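Local coordinates for SusD superfamily protein (Bacteroides vulgatus, PDB 3MYV) that probably binds polysaccharide at the cell surface, as a SusD-family component of the bacterial outer membrane, at residues Asp47-Glu52 with Gly412-Pro417; Asn270-Gln275 with Glu300-Ala305; Thr113-Ala118 with Glu172-Leu177; Asp15-Val20 with Asn107-Glu112; Ala352-Leu357 with Val373-Tyr378. All blocks are in the same frame, centred on the assembly; numbering follows the deposited sequence.

Contact 1 (Asp47-Glu52 with Gly412-Pro417); sequences DMQSSE and GGYHLP. With EDO (1,2-ethanediol), chain D.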
# COMPACT_ATOMS: atom_id res chain seq x y z
N ASP A 47 9.64 -7.74 -9.15
CA ASP A 47 10.29 -8.42 -8.01
C ASP A 47 9.56 -9.63 -7.46
O ASP A 47 10.17 -10.45 -6.74
CB ASP A 47 10.53 -7.44 -6.87
CG ASP A 47 11.61 -6.42 -7.19
OD1 ASP A 47 12.57 -6.79 -7.90
OD2 ASP A 47 11.49 -5.26 -6.71
N MSE A 48 8.28 -9.75 -7.78
CA MSE A 48 7.49 -10.93 -7.45
C MSE A 48 6.70 -11.38 -8.66
O MSE A 48 6.37 -10.56 -9.52
CB MSE A 48 6.52 -10.66 -6.31
CG MSE A 48 7.20 -10.24 -5.01
SE MSE A 48 6.16 -10.52 -3.40
CE MSE A 48 6.42 -12.41 -3.19
N GLN A 49 6.44 -12.68 -8.72
CA GLN A 49 5.67 -13.25 -9.80
C GLN A 49 4.75 -14.35 -9.28
O GLN A 49 4.95 -14.90 -8.19
CB GLN A 49 6.61 -13.79 -10.89
CG GLN A 49 7.45 -14.98 -10.42
CD GLN A 49 8.08 -15.71 -11.57
OE1 GLN A 49 9.14 -15.32 -12.06
NE2 GLN A 49 7.46 -16.80 -11.98
N SER A 50 3.76 -14.67 -10.08
CA SER A 50 2.90 -15.81 -9.83
C SER A 50 3.61 -17.16 -10.03
O SER A 50 4.56 -17.29 -10.79
CB SER A 50 1.69 -15.76 -10.80
OG SER A 50 0.77 -16.79 -10.52
N SER A 51 3.13 -18.17 -9.31
CA SER A 51 3.43 -19.54 -9.64
C SER A 51 2.40 -19.96 -10.70
O SER A 51 1.65 -19.12 -11.20
CB SER A 51 3.27 -20.42 -8.41
OG SER A 51 1.93 -20.38 -7.95
N GLU A 52 2.29 -21.26 -10.95
CA GLU A 52 1.26 -21.79 -11.86
C GLU A 52 -0.13 -21.82 -11.21
O GLU A 52 -1.12 -22.02 -11.88
CB GLU A 52 1.63 -23.20 -12.36
CG GLU A 52 2.92 -23.27 -13.15
CD GLU A 52 3.35 -24.70 -13.47
OE1 GLU A 52 2.50 -25.62 -13.43
OE2 GLU A 52 4.55 -24.90 -13.75
N GLY A 412 12.67 -13.25 -18.86
CA GLY A 412 13.67 -14.24 -18.47
C GLY A 412 13.40 -14.86 -17.11
O GLY A 412 12.24 -14.94 -16.66
N GLY A 413 14.47 -15.31 -16.47
CA GLY A 413 14.39 -15.96 -15.18
C GLY A 413 13.49 -17.17 -15.22
O GLY A 413 13.62 -18.04 -16.08
N TYR A 414 12.55 -17.23 -14.29
CA TYR A 414 11.52 -18.24 -14.30
C TYR A 414 10.12 -17.61 -14.42
O TYR A 414 9.12 -18.15 -13.93
CB TYR A 414 11.66 -19.15 -13.08
CG TYR A 414 11.89 -18.52 -11.72
CD1 TYR A 414 10.82 -18.05 -10.94
CD2 TYR A 414 13.17 -18.48 -11.15
CE1 TYR A 414 11.03 -17.51 -9.68
CE2 TYR A 414 13.39 -17.96 -9.89
CZ TYR A 414 12.31 -17.47 -9.15
OH TYR A 414 12.54 -16.96 -7.89
N HIS A 415 10.04 -16.50 -15.13
CA HIS A 415 8.75 -15.92 -15.48
C HIS A 415 7.89 -16.92 -16.26
O HIS A 415 8.41 -17.76 -17.01
CB HIS A 415 8.92 -14.63 -16.27
CG HIS A 415 9.22 -13.43 -15.41
ND1 HIS A 415 8.24 -12.77 -14.69
CD2 HIS A 415 10.37 -12.76 -15.18
CE1 HIS A 415 8.79 -11.76 -14.04
NE2 HIS A 415 10.08 -11.75 -14.30
N LEU A 416 6.59 -16.80 -16.09
CA LEU A 416 5.65 -17.66 -16.80
C LEU A 416 5.51 -17.28 -18.27
O LEU A 416 5.74 -16.13 -18.65
CB LEU A 416 4.27 -17.59 -16.16
CG LEU A 416 4.16 -17.91 -14.66
CD1 LEU A 416 2.69 -17.95 -14.25
CD2 LEU A 416 4.86 -19.22 -14.34
N PRO A 417 5.10 -18.25 -19.10
CA PRO A 417 4.88 -17.90 -20.51
C PRO A 417 3.83 -16.80 -20.66
O PRO A 417 2.89 -16.71 -19.88
CB PRO A 417 4.35 -19.21 -21.13
CG PRO A 417 4.81 -20.30 -20.22
CD PRO A 417 4.87 -19.68 -18.83
C1 EDO D . 4.94 -27.24 -11.11
O1 EDO D . 5.84 -28.32 -11.15
C2 EDO D . 3.56 -27.85 -11.01
O2 EDO D . 2.94 -27.75 -12.28
O HOH W 1 11.89 -14.84 -12.53

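Contact 2 (Asn270-Gln275 with Glu300-Ala305); sequences NWYGYQ and EENKYA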
# COMPACT_ATOMS: atom_id res chain seq x y z
N ASN A 270 3.08 -18.19 1.15
CA ASN A 270 3.88 -19.24 1.79
C ASN A 270 3.94 -20.51 0.94
O ASN A 270 2.92 -21.02 0.48
CB ASN A 270 3.31 -19.54 3.17
CG ASN A 270 4.25 -20.28 4.04
OD1 ASN A 270 4.46 -21.49 3.88
ND2 ASN A 270 4.81 -19.57 5.04
N TRP A 271 5.14 -21.04 0.78
CA TRP A 271 5.39 -22.23 -0.02
C TRP A 271 4.54 -23.41 0.48
O TRP A 271 4.03 -24.20 -0.31
CB TRP A 271 6.88 -22.60 0.04
CG TRP A 271 7.24 -23.85 -0.70
CD1 TRP A 271 7.24 -25.12 -0.21
CD2 TRP A 271 7.62 -23.95 -2.07
NE1 TRP A 271 7.59 -26.00 -1.19
CE2 TRP A 271 7.84 -25.31 -2.34
CE3 TRP A 271 7.80 -23.01 -3.10
CZ2 TRP A 271 8.23 -25.77 -3.60
CZ3 TRP A 271 8.20 -23.46 -4.35
CH2 TRP A 271 8.41 -24.82 -4.59
N TYR A 272 4.41 -23.47 1.81
CA TYR A 272 3.68 -24.55 2.49
C TYR A 272 2.18 -24.29 2.63
O TYR A 272 1.45 -25.15 3.14
CB TYR A 272 4.31 -24.78 3.86
CG TYR A 272 5.76 -25.13 3.70
CD1 TYR A 272 6.14 -26.41 3.30
CD2 TYR A 272 6.75 -24.16 3.86
CE1 TYR A 272 7.48 -26.73 3.08
CE2 TYR A 272 8.09 -24.46 3.67
CZ TYR A 272 8.45 -25.74 3.28
OH TYR A 272 9.77 -26.02 3.08
N GLY A 273 1.75 -23.10 2.20
CA GLY A 273 0.34 -22.68 2.22
C GLY A 273 -0.24 -22.88 0.83
O GLY A 273 -0.26 -23.99 0.32
N TYR A 274 -0.67 -21.80 0.18
CA TYR A 274 -1.22 -21.96 -1.16
C TYR A 274 -0.23 -21.66 -2.29
O TYR A 274 -0.56 -21.78 -3.47
CB TYR A 274 -2.55 -21.19 -1.30
CG TYR A 274 -3.78 -22.06 -1.08
CD1 TYR A 274 -3.96 -23.22 -1.81
CD2 TYR A 274 -4.76 -21.72 -0.15
CE1 TYR A 274 -5.07 -24.03 -1.64
CE2 TYR A 274 -5.90 -22.51 0.01
CZ TYR A 274 -6.05 -23.67 -0.73
OH TYR A 274 -7.15 -24.50 -0.58
N GLN A 275 1.00 -21.28 -1.95
CA GLN A 275 2.10 -21.26 -2.92
C GLN A 275 1.75 -20.48 -4.19
O GLN A 275 2.03 -20.93 -5.29
CB GLN A 275 2.50 -22.70 -3.25
CG GLN A 275 3.89 -22.94 -3.83
CD GLN A 275 4.11 -24.41 -4.12
OE1 GLN A 275 3.71 -24.91 -5.17
NE2 GLN A 275 4.68 -25.13 -3.16
N GLU A 300 13.54 -17.84 0.79
CA GLU A 300 13.66 -19.27 1.01
C GLU A 300 13.73 -20.00 -0.31
O GLU A 300 12.88 -19.82 -1.18
CB GLU A 300 12.45 -19.77 1.77
CG GLU A 300 12.47 -19.35 3.23
CD GLU A 300 13.57 -20.04 4.03
OE1 GLU A 300 13.99 -21.15 3.62
OE2 GLU A 300 14.03 -19.44 5.04
N GLU A 301 14.76 -20.83 -0.46
CA GLU A 301 15.01 -21.52 -1.71
C GLU A 301 14.18 -22.81 -1.79
O GLU A 301 14.06 -23.54 -0.82
CB GLU A 301 16.49 -21.88 -1.83
CG GLU A 301 16.89 -22.41 -3.18
CD GLU A 301 18.28 -23.05 -3.19
OE1 GLU A 301 19.25 -22.40 -2.73
OE2 GLU A 301 18.41 -24.18 -3.67
N ASN A 302 13.65 -23.10 -2.97
CA ASN A 302 13.05 -24.40 -3.22
C ASN A 302 13.09 -24.69 -4.72
O ASN A 302 13.86 -24.06 -5.46
CB ASN A 302 11.64 -24.46 -2.64
CG ASN A 302 11.28 -25.83 -2.14
OD1 ASN A 302 11.35 -26.81 -2.88
ND2 ASN A 302 10.91 -25.92 -0.85
N LYS A 303 12.28 -25.66 -5.16
CA LYS A 303 12.38 -26.20 -6.51
C LYS A 303 10.98 -26.26 -7.07
O LYS A 303 10.08 -26.84 -6.45
CB LYS A 303 12.99 -27.59 -6.49
CG LYS A 303 14.45 -27.68 -6.07
CD LYS A 303 15.37 -27.20 -7.17
CE LYS A 303 16.81 -27.21 -6.75
NZ LYS A 303 17.66 -26.86 -7.92
N TYR A 304 10.82 -25.71 -8.26
CA TYR A 304 9.54 -25.63 -8.91
C TYR A 304 9.74 -25.71 -10.42
O TYR A 304 10.60 -25.01 -10.96
CB TYR A 304 8.90 -24.29 -8.54
CG TYR A 304 7.44 -24.20 -8.84
CD1 TYR A 304 6.49 -24.71 -7.97
CD2 TYR A 304 7.01 -23.56 -9.98
CE1 TYR A 304 5.13 -24.60 -8.26
CE2 TYR A 304 5.67 -23.43 -10.27
CZ TYR A 304 4.74 -23.95 -9.41
OH TYR A 304 3.42 -23.78 -9.74
N ALA A 305 8.95 -26.59 -11.06
CA ALA A 305 9.04 -26.86 -12.50
C ALA A 305 10.50 -27.06 -12.95
O ALA A 305 10.96 -26.49 -13.93
CB ALA A 305 8.33 -25.74 -13.32
O HOH W 2 11.02 -23.85 1.33
O HOH W 3 1.94 -25.06 -7.40

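Contact 3 (Thr113-Ala118 with Glu172-Leu177); sequences TMAVIA and EEAVTL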
# COMPACT_ATOMS: atom_id res chain seq x y z
N THR A 113 -11.78 8.75 10.83
CA THR A 113 -12.73 8.42 9.76
C THR A 113 -12.36 9.10 8.44
O THR A 113 -12.41 8.49 7.37
CB THR A 113 -14.17 8.80 10.16
OG1 THR A 113 -14.52 8.13 11.39
CG2 THR A 113 -15.18 8.45 9.05
N MSE A 114 -11.95 10.36 8.50
CA MSE A 114 -11.48 11.06 7.32
C MSE A 114 -10.21 10.42 6.77
O MSE A 114 -10.03 10.39 5.56
CB MSE A 114 -11.27 12.55 7.60
CG MSE A 114 -12.54 13.30 7.97
SE MSE A 114 -12.18 15.08 8.68
CE MSE A 114 -11.56 15.91 7.08
N ALA A 115 -9.32 9.94 7.64
CA ALA A 115 -8.09 9.25 7.18
C ALA A 115 -8.45 7.96 6.41
O ALA A 115 -7.87 7.67 5.36
CB ALA A 115 -7.17 8.93 8.40
N VAL A 116 -9.40 7.19 6.94
CA VAL A 116 -9.94 6.00 6.24
C VAL A 116 -10.49 6.36 4.85
O VAL A 116 -10.15 5.74 3.84
CB VAL A 116 -10.97 5.24 7.11
CG1 VAL A 116 -11.59 4.07 6.31
CG2 VAL A 116 -10.30 4.70 8.43
N ILE A 117 -11.26 7.43 4.77
CA ILE A 117 -11.82 7.90 3.50
C ILE A 117 -10.72 8.24 2.51
O ILE A 117 -10.75 7.84 1.35
CB ILE A 117 -12.77 9.11 3.75
CG1 ILE A 117 -14.06 8.61 4.40
CG2 ILE A 117 -13.00 9.92 2.44
CD1 ILE A 117 -14.96 9.73 5.05
N ALA A 118 -9.70 8.95 2.99
CA ALA A 118 -8.58 9.33 2.15
C ALA A 118 -7.82 8.09 1.63
O ALA A 118 -7.50 8.02 0.48
CB ALA A 118 -7.62 10.28 2.94
N GLU A 172 -4.91 16.39 5.36
CA GLU A 172 -4.32 17.53 6.08
C GLU A 172 -5.23 17.91 7.26
O GLU A 172 -4.75 18.11 8.38
CB GLU A 172 -4.07 18.73 5.14
CG GLU A 172 -2.98 18.46 4.11
CD GLU A 172 -2.87 19.55 3.04
OE1 GLU A 172 -3.86 20.28 2.82
OE2 GLU A 172 -1.81 19.66 2.41
N GLU A 173 -6.54 17.96 7.04
CA GLU A 173 -7.47 18.24 8.13
C GLU A 173 -7.51 17.10 9.17
O GLU A 173 -7.49 17.37 10.38
CB GLU A 173 -8.86 18.59 7.60
CG GLU A 173 -9.80 18.96 8.71
CD GLU A 173 -11.19 19.31 8.25
OE1 GLU A 173 -11.44 19.42 7.02
OE2 GLU A 173 -12.05 19.48 9.15
N ALA A 174 -7.56 15.86 8.71
CA ALA A 174 -7.59 14.68 9.60
C ALA A 174 -6.45 14.72 10.62
O ALA A 174 -6.65 14.50 11.83
CB ALA A 174 -7.52 13.38 8.78
N VAL A 175 -5.25 14.99 10.12
CA VAL A 175 -4.05 15.06 10.95
C VAL A 175 -4.27 16.05 12.09
O VAL A 175 -3.88 15.78 13.23
CB VAL A 175 -2.79 15.40 10.12
CG1 VAL A 175 -1.60 15.82 11.07
CG2 VAL A 175 -2.37 14.20 9.24
N THR A 176 -4.90 17.20 11.81
CA THR A 176 -5.05 18.20 12.86
C THR A 176 -6.01 17.72 13.95
O THR A 176 -5.92 18.18 15.07
CB THR A 176 -5.53 19.59 12.33
OG1 THR A 176 -6.88 19.49 11.87
CG2 THR A 176 -4.59 20.11 11.20
N LEU A 177 -6.93 16.82 13.61
CA LEU A 177 -7.93 16.30 14.57
C LEU A 177 -7.51 15.07 15.38
O LEU A 177 -8.11 14.79 16.41
CB LEU A 177 -9.22 15.94 13.84
CG LEU A 177 -9.90 17.09 13.10
CD1 LEU A 177 -11.16 16.58 12.41
CD2 LEU A 177 -10.19 18.22 14.08

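Contact 4 (Asp15-Val20 with Asn107-Glu112); sequences DVDNAV and NALKGE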
# COMPACT_ATOMS: atom_id res chain seq x y z
N ASP A 15 -20.48 4.43 20.51
CA ASP A 15 -21.07 3.98 19.26
C ASP A 15 -20.20 4.39 18.08
O ASP A 15 -20.03 3.60 17.14
CB ASP A 15 -22.48 4.53 19.03
CG ASP A 15 -23.50 4.00 20.02
OD1 ASP A 15 -23.30 2.90 20.58
OD2 ASP A 15 -24.50 4.70 20.24
N VAL A 16 -19.67 5.62 18.11
CA VAL A 16 -18.84 6.10 17.01
C VAL A 16 -17.56 5.28 16.92
O VAL A 16 -17.16 4.89 15.82
CB VAL A 16 -18.52 7.59 17.08
CG1 VAL A 16 -17.58 7.98 15.94
CG2 VAL A 16 -19.86 8.42 17.01
N ASP A 17 -16.94 5.01 18.07
CA ASP A 17 -15.69 4.24 18.11
C ASP A 17 -15.92 2.86 17.48
O ASP A 17 -15.10 2.38 16.68
CB ASP A 17 -15.18 4.13 19.56
CG ASP A 17 -13.78 3.55 19.67
OD1 ASP A 17 -12.99 3.67 18.71
OD2 ASP A 17 -13.45 2.97 20.73
N ASN A 18 -17.05 2.24 17.83
CA ASN A 18 -17.42 0.93 17.27
C ASN A 18 -17.67 0.96 15.78
O ASN A 18 -17.25 0.04 15.07
CB ASN A 18 -18.65 0.36 17.99
CG ASN A 18 -18.36 0.00 19.45
OD1 ASN A 18 -17.23 -0.31 19.82
ND2 ASN A 18 -19.39 0.08 20.27
N ALA A 19 -18.33 2.02 15.30
CA ALA A 19 -18.54 2.18 13.87
C ALA A 19 -17.19 2.30 13.16
O ALA A 19 -16.96 1.68 12.11
CB ALA A 19 -19.42 3.43 13.58
N VAL A 20 -16.28 3.09 13.73
CA VAL A 20 -14.96 3.32 13.10
C VAL A 20 -14.20 2.00 13.07
O VAL A 20 -13.65 1.64 12.02
CB VAL A 20 -14.15 4.47 13.79
CG1 VAL A 20 -12.71 4.52 13.25
CG2 VAL A 20 -14.88 5.81 13.56
N ASN A 107 -13.65 14.11 18.22
CA ASN A 107 -12.86 14.80 17.21
C ASN A 107 -11.77 13.89 16.63
O ASN A 107 -11.52 13.92 15.43
CB ASN A 107 -12.24 16.08 17.79
CG ASN A 107 -12.44 17.28 16.89
OD1 ASN A 107 -13.30 17.28 16.01
ND2 ASN A 107 -11.65 18.33 17.11
N ALA A 108 -11.13 13.11 17.50
CA ALA A 108 -10.11 12.14 17.07
C ALA A 108 -10.73 11.08 16.13
O ALA A 108 -10.15 10.71 15.09
CB ALA A 108 -9.48 11.46 18.28
N LEU A 109 -11.91 10.61 16.51
CA LEU A 109 -12.63 9.63 15.70
C LEU A 109 -13.08 10.22 14.36
O LEU A 109 -13.00 9.54 13.32
CB LEU A 109 -13.80 9.05 16.48
CG LEU A 109 -13.40 8.14 17.64
CD1 LEU A 109 -14.62 7.85 18.58
CD2 LEU A 109 -12.80 6.84 17.14
N LYS A 110 -13.52 11.47 14.36
CA LYS A 110 -13.86 12.17 13.11
C LYS A 110 -12.63 12.22 12.18
O LYS A 110 -12.72 11.85 11.00
CB LYS A 110 -14.36 13.57 13.39
CG LYS A 110 -14.60 14.41 12.14
CD LYS A 110 -15.14 15.81 12.48
CE LYS A 110 -15.08 16.73 11.25
NZ LYS A 110 -15.63 18.11 11.54
N GLY A 111 -11.49 12.65 12.71
CA GLY A 111 -10.25 12.70 11.94
C GLY A 111 -9.84 11.35 11.39
O GLY A 111 -9.40 11.22 10.22
N GLU A 112 -9.99 10.33 12.23
CA GLU A 112 -9.59 8.99 11.85
C GLU A 112 -10.48 8.48 10.72
O GLU A 112 -10.00 7.88 9.78
CB GLU A 112 -9.66 8.04 13.06
CG GLU A 112 -9.18 6.64 12.76
CD GLU A 112 -9.28 5.66 13.92
OE1 GLU A 112 -9.69 6.07 15.04
OE2 GLU A 112 -8.95 4.47 13.71

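Contact 5 (Ala352-Leu357 with Val373-Tyr378); sequences AAVQGL and VTMADY. With EDO (1,2-ethanediol), chain G.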
# COMPACT_ATOMS: atom_id res chain seq x y z
N ALA A 352 17.84 19.54 0.79
CA ALA A 352 16.94 18.38 0.88
C ALA A 352 17.63 17.11 0.41
O ALA A 352 17.40 16.04 0.98
CB ALA A 352 15.63 18.63 0.09
N ALA A 353 18.44 17.23 -0.64
CA ALA A 353 19.23 16.09 -1.14
C ALA A 353 20.26 15.63 -0.12
O ALA A 353 20.41 14.43 0.10
CB ALA A 353 19.91 16.41 -2.48
N VAL A 354 21.01 16.56 0.49
CA VAL A 354 21.97 16.18 1.52
C VAL A 354 21.27 15.39 2.64
O VAL A 354 21.74 14.33 3.06
CB VAL A 354 22.75 17.44 2.09
CG1 VAL A 354 23.58 17.07 3.31
CG2 VAL A 354 23.63 18.07 1.01
N GLN A 355 20.16 15.93 3.14
CA GLN A 355 19.42 15.29 4.21
C GLN A 355 18.81 13.94 3.76
O GLN A 355 18.86 12.97 4.49
CB GLN A 355 18.35 16.26 4.74
CG GLN A 355 18.95 17.42 5.55
CD GLN A 355 18.03 18.66 5.65
OE1 GLN A 355 16.82 18.55 5.88
NE2 GLN A 355 18.63 19.86 5.50
N GLY A 356 18.30 13.89 2.53
CA GLY A 356 17.65 12.70 2.01
C GLY A 356 18.66 11.59 1.79
O GLY A 356 18.35 10.42 1.97
N LEU A 357 19.89 11.98 1.45
CA LEU A 357 20.97 10.99 1.34
C LEU A 357 21.25 10.38 2.71
O LEU A 357 21.54 9.19 2.82
CB LEU A 357 22.22 11.65 0.79
CG LEU A 357 23.44 10.76 0.49
CD1 LEU A 357 23.01 9.56 -0.38
CD2 LEU A 357 24.53 11.58 -0.18
N VAL A 373 25.65 4.73 0.34
CA VAL A 373 25.44 5.45 -0.93
C VAL A 373 26.15 6.80 -0.83
O VAL A 373 25.86 7.60 0.08
CB VAL A 373 23.92 5.64 -1.26
CG1 VAL A 373 23.73 6.41 -2.58
CG2 VAL A 373 23.21 4.29 -1.33
N THR A 374 27.11 7.01 -1.72
CA THR A 374 27.82 8.30 -1.83
C THR A 374 26.95 9.28 -2.64
O THR A 374 26.09 8.87 -3.42
CB THR A 374 29.13 8.15 -2.56
OG1 THR A 374 28.85 7.71 -3.89
CG2 THR A 374 30.08 7.13 -1.83
N MSE A 375 27.20 10.58 -2.49
CA MSE A 375 26.44 11.60 -3.24
C MSE A 375 26.49 11.36 -4.77
O MSE A 375 25.46 11.53 -5.46
CB MSE A 375 26.94 13.02 -2.89
CG MSE A 375 26.28 14.15 -3.65
SE MSE A 375 24.34 14.22 -3.35
CE MSE A 375 24.34 15.08 -1.61
N ALA A 376 27.64 10.90 -5.26
CA ALA A 376 27.82 10.64 -6.71
C ALA A 376 26.83 9.57 -7.20
O ALA A 376 26.41 9.59 -8.34
CB ALA A 376 29.26 10.20 -7.00
N ASP A 377 26.47 8.66 -6.31
CA ASP A 377 25.58 7.54 -6.63
C ASP A 377 24.11 7.79 -6.22
O ASP A 377 23.26 6.88 -6.30
CB ASP A 377 26.10 6.27 -5.91
CG ASP A 377 27.36 5.72 -6.54
OD1 ASP A 377 27.66 6.08 -7.69
OD2 ASP A 377 28.06 4.92 -5.88
N TYR A 378 23.81 9.00 -5.73
CA TYR A 378 22.46 9.32 -5.21
C TYR A 378 21.55 9.77 -6.35
O TYR A 378 21.37 10.97 -6.59
CB TYR A 378 22.55 10.42 -4.15
CG TYR A 378 21.27 10.81 -3.44
CD1 TYR A 378 20.29 9.87 -3.07
CD2 TYR A 378 21.06 12.12 -3.03
CE1 TYR A 378 19.14 10.25 -2.35
CE2 TYR A 378 19.92 12.51 -2.33
CZ TYR A 378 18.97 11.56 -1.98
OH TYR A 378 17.84 11.94 -1.29
C1 EDO G . 24.57 13.36 -8.24
O1 EDO G . 24.13 13.36 -6.87
C2 EDO G . 23.96 12.17 -8.94
O2 EDO G . 22.54 12.15 -8.70

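Contact 1 (Asp47-Glu52 with Gly412-Pro417)
Gln49 reaches out of the short strand 48-50, which pairs antiparallel with strand 277-279, and plants its amide on the loop 412-417. Its CG sits between the backbone N and the carbonyl carbon (chi1 66°), and from there the chain runs extended toward Tyr414. NE2 donates to Tyr414 O at 2.9 Å, a nearly straight bond (161°) in the plane of the amide, although the nitrogen stands above the carbonyl plane of the acceptor. The second N-H of NE2 goes back to Ser50 O at 3.2 Å, so both hydrogens of NE2 are used and the amide can hardly turn. OE1 accepts from a water 2.8 Å away, and that water in turn takes the N-H of Tyr414. The same OE1 lies 3.7 Å above one face of the His415 ring, offset toward its rim. The Tyr414 ring plane is turned 46° from the amide plane, and its CD1 lies nearest to OE1. Both rings are fixed from outside the two segments: Tyr414 OH bonds to Val279 O and Trp310 N, and His415 ND1 to Tyr61 OH. Further along, Ser50 OG donates forward to the carbonyl of the next residue, Ser51 O, at 2.6 Å. A methyl of the Leu416 side chain packs on that same oxygen, CD1 resting 3.4 Å from Ser51 O.

Contact 2 (Asn270-Gln275 with Glu300-Ala305)
Trp271, in the type I turn Asn270-Gly273, lays its indole against Asn302 on strand 299-304 of a beta hairpin. Asn270 also starts an Asx turn, its OD1 accepting from Tyr272 N. Packing is tight over the indole. The Asn302 amide stacks on it with the two planes only 14° apart, and Asn302 CB makes a CH-pi contact 3.7 Å from the centroid of the six-membered ring. Asn302 OD1 is held in place by Lys303 N, in the carbonyl plane and on a lone pair. On the opposite face Gln275 NE2 stands 3.2 Å above the centre of the ring system, steadied by a weak bond to Trp271 O, so the indole is sandwiched between two amides. Its far edge meets the strand backbone, with CH2 3.2 Å from Lys303 O. Trp311, on the partner strand of the hairpin, adds another ring against Trp271.

The margins are looser and wet. Tyr272 OH and Asn302 ND2 are bridged by one water. A second water donates to Gln275 OE1 and accepts from Tyr304 OH, which also bonds to Glu52 N. Gln275 OE1 itself comes to the edge of the tyrosine ring, 3.4 Å from Tyr304 CE1.

Contact 3 (Thr113-Ala118 with Glu172-Leu177)
Met114, a selenomethionine in this model, is the side chain that spans the gap to helix segment 172-177. Its CB starts against Ala174, 4.0 Å from that residue's CB, at the point where the two backbones come nearest. Beyond CG the chain continues outward (chi2 168°) and carries SE to 4.1 Å from Leu177 CD1. A bend at chi3, 69°, then swings CE aside onto Glu173. There the methyl lies 3.5 Å from Glu173 OE1 and also touches the CB, CG and CD of that glutamate, so it packs on the aliphatic stem as well as the carboxylate. With the small Ala174 turned toward Met114 and Ala115, its CB close to Ala115 N, the antiparallel axes of segments 113-118 and 172-177 approach to 8.7 Å, inclined at 152°. The contact belongs to the helical, TPR-related part of the fold: Val116 packs on helices 13-27 and 77-94, Ile117 on 77-94, while Val175 faces helix 189-202.

Contact 4 (Asp15-Val20 with Asn107-Glu112)
Val16 opens the contact, sliding past Leu109 in the opposite direction so that its CG1 lies 4.0 Å from both CB and CD1 of the leucine. One residue on, Asp17 crosses the same side chain at about a right angle. Leu109 CD1 sits over the helix backbone, 3.7 Å from Asp17 N, and CD2 comes 3.5 Å from Asp17 OD1. That carboxylate oxygen has its true partner in Arg186, whose NH1 forms a salt bridge with it. One turn on from Val16, Val20 splits its two methyls between neighbours. CG2 faces the leucine, at 4.3 Å from Leu109 CD2, whereas CG1 rests against the flat end of Glu112, 3.7 Å from its CD. The Glu112 chain is extended, its CG anti to the backbone N (chi1 -177°), and OE2 is taken by Arg186 NE and Tyr24 OH. Asp17 and Glu112 thus share one arginine, which would be expected to ease the repulsion between the two acids. An alanine in place of Leu109 would probably open a gap beside Asp17 and Val20 and cost Val16 CG1 its contact with CD1. This is near-parallel helix packing in the helical, TPR-related part of the SusD fold, the axes of segments 15-20 and 107-112 at 21° and 10.1 Å at closest approach, and helix 77-94 flanks both, packing Ile93 on Val16, Ile89 on Val20 and Leu90 on Lys110.

Contact 5 (Ala352-Leu357 with Val373-Tyr378)
Tyr378 offers one face of its ring to Leu357, whose CD1 lies 3.7 Å above the plane and toward the rim, a CH-pi contact. In the plane, at the edge, stands Ala353 CA; Ala353 O approaches obliquely, 3.1 Å from Tyr378 CE2. Tyr378 CG stands anti to the backbone N (chi1 -176°), and the ring beyond it lies against the backbone of helix 350-367. At its tip the hydroxyl passes 3.2 Å from Gly356 C and bonds to Ala342 O on the preceding helix. The glycine matters, since a CB at Gly356 would clash with the Tyr378 hydroxyl. Leu357 spreads its other branch over the loop: CD2 is 3.6 Å from Met375 CA, while CD1, besides the ring, touches Val373 O and Val373 CG1. Met375, modelled as selenomethionine, folds back at chi2 and chi3, and its CE meets Leu357 CD2 at 3.8 Å and Val354 CG2 at 4.0 Å. An alanine at Tyr378 would probably leave Leu357 CD1 without the ring it lies over and Ala342 O without its hydroxyl partner. An ethanediol, probably from the crystallisation liquor, donates to Met375 O and Tyr378 O. The arrangement is a helix-to-helix connection of the SusD-family fold, in which the linker from helix 350-367 to helix 380-391 folds back and packs on the first helix.

In the fold
Contacts 3 and 4 are buried helix packing and share helix 103-128, which lies antiparallel to one partner and nearly parallel to the other; they touch each other, for instance where Thr113 OG1 meets Val20 CG2. On the opposite side of the chain's centre, contacts 1 and 2 also adjoin, joined among others by a probable hydrogen bond from Ser51 OG to Gln275 O. Contact 1 is buried and relies on amide hydrogen bonds, while contact 2, at the surface, combines stacking with water bridges. Contact 5, partly buried, stands apart, its nearest atoms about 16 Å from those of contact 1, and is mainly apolar.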